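Homoserine dehydrogenase (PDB 4PG7) catalyses the NAD(P)-dependent interconversion of aspartate semialdehyde and homoserine in the aspartic acid pathway, by hydride transfer. Local coordinates at residues T252-L262 / S404-N412. Residues are numbered along the deposited sequence; the frame is centred on the assembly and turned at random.
Sequences TLTDINVADQL and SLRVANYDN
Helix 253-262 packs nearly antiparallel to strand 404-411, with segment axes 8.9 Å apart at closest and their directions 158° apart; Val-258 and Tyr-410 stand nearest in the backbone. The strand pairs with 414-422 in the C-terminal region, which is consistent with the ACT domain of this enzyme, so the contact probably joins that domain to a helix of the homoserine dehydrogenase family region.

Tyr-410 contributes more buried surface than any other residue of the contact. With CG anti to the backbone N (chi1 -177°), its ring reaches across to the first turn of the helix, where the methyl CG2 of Thr-254 sits squarely over one face, 3.7 Å from the ring centroid, a CH-pi contact. The small beta-branched threonine thus offers a methyl group to the aromatic surface. At the ring's edge, Tyr-410 OH donates a very short hydrogen bond of 2.5 Å to Asp-255 OD1, with the carboxylate turned 50° from the ring plane. The other oxygen, OD2, accepts from Thr-252 N and forms a salt bridge with Lys-439, a charge that would probably favour the ionised carboxylate. Thr-252 OG1 in turn accepts from Asp-255 N, completing a capping box beside the bound lysine, which touches Thr-252.

Farther along, Val-258 CG2 lies 3.8 Å from Tyr-410 CD1 while its CG1 meets the methyl of Ala-408, a side chain small enough for the helix to come close. Leu-262 CD2 also approaches that methyl, 4.2 Å from Ala-408 CB. On the exposed side, a water links Gln-261 OE1 to Asn-409 N. Arg-406, long enough to reach the backbone of Leu-262, bends at chi3 and, in one of its two modelled conformers, lays one guanidinium face against Leu-262 CD2; in that conformer its NH1 donates at 2.8 Å, almost straight, to a lone pair of Leu-262 O.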
loop_
_atom_site.group_PDB
_atom_site.type_symbol
_atom_site.label_atom_id
_atom_site.label_comp_id
_atom_site.label_asym_id
_atom_site.label_seq_id
_atom_site.Cartn_x
_atom_site.Cartn_y
_atom_site.Cartn_z
ATOM N N THR A 252 -4.549 -29.533 3.124
ATOM C CA THR A 252 -5.834 -30.198 3.112
ATOM C C THR A 252 -6.872 -29.390 3.860
ATOM O O THR A 252 -6.540 -28.517 4.664
ATOM C CB THR A 252 -5.787 -31.587 3.805
ATOM O OG1 THR A 252 -5.453 -31.415 5.189
ATOM C CG2 THR A 252 -4.757 -32.526 3.132
ATOM N N LEU A 253 -8.132 -29.745 3.650
ATOM C CA LEU A 253 -9.225 -29.128 4.354
ATOM C C LEU A 253 -9.096 -29.338 5.858
ATOM O O LEU A 253 -9.424 -28.448 6.649
ATOM C CB LEU A 253 -10.541 -29.660 3.786
ATOM C CG LEU A 253 -11.814 -28.969 4.218
ATOM C CD1 LEU A 253 -11.761 -27.488 3.908
ATOM C CD2 LEU A 253 -13.003 -29.661 3.539
ATOM N N THR A 254 -8.558 -30.484 6.261
ATOM C CA THR A 254 -8.283 -30.722 7.655
ATOM C C THR A 254 -7.284 -29.694 8.207
ATOM O O THR A 254 -7.461 -29.199 9.317
ATOM C CB THR A 254 -7.785 -32.158 7.868
ATOM O OG1 THR A 254 -8.770 -33.064 7.348
ATOM C CG2 THR A 254 -7.567 -32.448 9.312
ATOM N N ASP A 255 -6.236 -29.377 7.450
ATOM C CA ASP A 255 -5.251 -28.375 7.900
ATOM C C ASP A 255 -5.959 -27.064 8.111
ATOM O O ASP A 255 -5.790 -26.433 9.124
ATOM C CB ASP A 255 -4.122 -28.176 6.898
ATOM C CG ASP A 255 -3.256 -29.397 6.755
ATOM O OD1 ASP A 255 -2.791 -29.924 7.780
ATOM O OD2 ASP A 255 -3.038 -29.838 5.611
ATOM N N ILE A 256 -6.774 -26.683 7.136
ATOM C CA ILE A 256 -7.508 -25.451 7.187
ATOM C C ILE A 256 -8.461 -25.373 8.376
ATOM O O ILE A 256 -8.517 -24.351 9.067
ATOM C CB ILE A 256 -8.261 -25.225 5.863
ATOM C CG1 ILE A 256 -7.251 -24.787 4.816
ATOM C CG2 ILE A 256 -9.350 -24.176 6.030
ATOM C CD1 ILE A 256 -7.769 -24.802 3.417
ATOM N N ASN A 257 -9.214 -26.440 8.619
ATOM C CA ASN A 257 -10.195 -26.443 9.716
ATOM C C ASN A 257 -9.562 -26.532 11.114
ATOM O O ASN A 257 -10.046 -25.905 12.069
ATOM C CB ASN A 257 -11.241 -27.534 9.488
ATOM C CG ASN A 257 -12.140 -27.220 8.296
ATOM O OD1 ASN A 257 -12.252 -26.075 7.892
ATOM N ND2 ASN A 257 -12.763 -28.229 7.727
ATOM N N VAL A 258 -8.464 -27.269 11.224
ATOM C CA VAL A 258 -7.731 -27.309 12.470
ATOM C C VAL A 258 -7.072 -25.931 12.734
ATOM O O VAL A 258 -7.159 -25.377 13.830
ATOM C CB VAL A 258 -6.672 -28.421 12.438
ATOM C CG1 VAL A 258 -5.780 -28.361 13.663
ATOM C CG2 VAL A 258 -7.336 -29.786 12.368
ATOM N N ALA A 259 -6.465 -25.348 11.707
ATOM C CA ALA A 259 -5.923 -23.990 11.830
ATOM C C ALA A 259 -7.014 -23.039 12.282
ATOM O O ALA A 259 -6.814 -22.184 13.167
ATOM C CB ALA A 259 -5.348 -23.523 10.503
ATOM N N ASP A 260 -8.173 -23.176 11.658
ATOM C CA ASP A 260 -9.300 -22.320 11.950
ATOM C C ASP A 260 -9.677 -22.366 13.426
ATOM O O ASP A 260 -9.874 -21.304 14.071
ATOM C CB ASP A 260 -10.510 -22.727 11.126
ATOM C CG ASP A 260 -11.721 -21.883 11.479
ATOM O OD1 ASP A 260 -11.678 -20.655 11.293
ATOM O OD2 ASP A 260 -12.658 -22.429 12.045
ATOM N N GLN A 261 -9.834 -23.581 13.953
ATOM C CA GLN A 261 -10.206 -23.756 15.371
ATOM C C GLN A 261 -9.137 -23.172 16.315
ATOM O O GLN A 261 -9.469 -22.696 17.364
ATOM C CB GLN A 261 -10.520 -25.214 15.720
ATOM C CG GLN A 261 -9.403 -26.025 16.384
ATOM C CD GLN A 261 -9.834 -27.424 16.855
ATOM O OE1 GLN A 261 -10.048 -27.634 18.043
ATOM N NE2 GLN A 261 -9.925 -28.392 15.922
ATOM N N LEU A 262 -7.873 -23.226 15.919
ATOM C CA LEU A 262 -6.786 -22.603 16.691
ATOM C C LEU A 262 -6.659 -21.074 16.556
ATOM O O LEU A 262 -5.839 -20.458 17.253
ATOM C CB LEU A 262 -5.461 -23.239 16.295
ATOM C CG LEU A 262 -5.333 -24.714 16.704
ATOM C CD1 LEU A 262 -4.266 -25.371 15.859
ATOM C CD2 LEU A 262 -5.002 -24.818 18.177
ATOM N N SER A 404 4.346 -20.325 24.227
ATOM C CA SER A 404 3.066 -21.011 24.458
ATOM C C SER A 404 2.935 -22.251 23.583
ATOM O O SER A 404 3.602 -22.365 22.553
ATOM C CB SER A 404 1.902 -20.078 24.168
ATOM O OG SER A 404 1.885 -19.743 22.788
ATOM N N LEU A 405 2.024 -23.126 24.002
ATOM C CA LEU A 405 1.729 -24.380 23.342
ATOM C C LEU A 405 0.242 -24.639 23.394
ATOM O O LEU A 405 -0.361 -24.574 24.454
ATOM C CB LEU A 405 2.436 -25.501 24.067
ATOM C CG LEU A 405 2.062 -26.947 23.731
ATOM C CD1 LEU A 405 2.446 -27.330 22.313
ATOM C CD2 LEU A 405 2.746 -27.838 24.741
ATOM N N ARG A 406 -0.356 -24.907 22.242
ATOM C CA ARG A 406 -1.732 -25.366 22.198
ATOM C C ARG A 406 -1.813 -26.571 21.274
ATOM O O ARG A 406 -1.120 -26.617 20.252
ATOM C CB ARG A 406 -2.622 -24.241 21.722
ATOM C CG ARG A 406 -2.458 -22.993 22.586
ATOM C CD ARG A 406 -3.007 -21.783 21.876
ATOM N NE ARG A 406 -4.435 -21.945 21.760
ATOM C CZ ARG A 406 -5.138 -21.663 20.680
ATOM N NH1 ARG A 406 -4.539 -21.212 19.579
ATOM N NH2 ARG A 406 -6.436 -21.877 20.718
ATOM N N VAL A 407 -2.646 -27.536 21.643
ATOM C CA VAL A 407 -2.803 -28.745 20.879
ATOM C C VAL A 407 -4.252 -28.891 20.437
ATOM O O VAL A 407 -5.159 -28.343 21.060
ATOM C CB VAL A 407 -2.329 -29.979 21.680
ATOM C CG1 VAL A 407 -0.857 -29.845 22.036
ATOM C CG2 VAL A 407 -3.140 -30.178 22.944
ATOM N N ALA A 408 -4.465 -29.617 19.353
ATOM C CA ALA A 408 -5.793 -29.848 18.823
ATOM C C ALA A 408 -5.862 -31.232 18.189
ATOM O O ALA A 408 -4.842 -31.752 17.705
ATOM C CB ALA A 408 -6.123 -28.824 17.765
ATOM N N ASN A 409 -7.073 -31.794 18.179
ATOM C CA ASN A 409 -7.374 -32.978 17.415
ATOM C C ASN A 409 -7.269 -32.648 15.942
ATOM O O ASN A 409 -7.729 -31.630 15.509
ATOM C CB ASN A 409 -8.791 -33.480 17.708
ATOM C CG ASN A 409 -8.924 -34.049 19.103
ATOM O OD1 ASN A 409 -9.702 -33.564 19.910
ATOM N ND2 ASN A 409 -8.159 -35.070 19.391
ATOM N N TYR A 410 -6.647 -33.521 15.175
ATOM C CA TYR A 410 -6.479 -33.288 13.762
ATOM C C TYR A 410 -7.297 -34.306 12.992
ATOM O O TYR A 410 -8.045 -33.942 12.110
ATOM C CB TYR A 410 -5.002 -33.401 13.419
ATOM C CG TYR A 410 -4.615 -33.128 11.995
ATOM C CD1 TYR A 410 -4.240 -31.847 11.597
ATOM C CD2 TYR A 410 -4.553 -34.151 11.053
ATOM C CE1 TYR A 410 -3.840 -31.584 10.306
ATOM C CE2 TYR A 410 -4.154 -33.902 9.755
ATOM C CZ TYR A 410 -3.805 -32.607 9.388
ATOM O OH TYR A 410 -3.378 -32.330 8.109
ATOM N N ASP A 411 -7.098 -35.579 13.314
ATOM C CA ASP A 411 -7.808 -36.693 12.700
ATOM C C ASP A 411 -7.627 -37.883 13.654
ATOM O O ASP A 411 -7.076 -37.722 14.745
ATOM C CB ASP A 411 -7.225 -36.982 11.308
ATOM C CG ASP A 411 -8.156 -37.799 10.437
ATOM O OD1 ASP A 411 -9.169 -38.321 10.952
ATOM O OD2 ASP A 411 -7.866 -37.945 9.231
ATOM N N ASN A 412 -8.076 -39.066 13.256
ATOM C CA ASN A 412 -7.905 -40.287 14.063
ATOM C C ASN A 412 -6.443 -40.589 14.410
ATOM O O ASN A 412 -5.623 -40.760 13.526
ATOM C CB ASN A 412 -8.501 -41.485 13.321
ATOM C CG ASN A 412 -9.998 -41.353 13.107
ATOM O OD1 ASN A 412 -10.749 -41.023 14.035
ATOM N ND2 ASN A 412 -10.448 -41.626 11.884
HETATM O O HOH W 1 -9.268 -30.255 19.453
#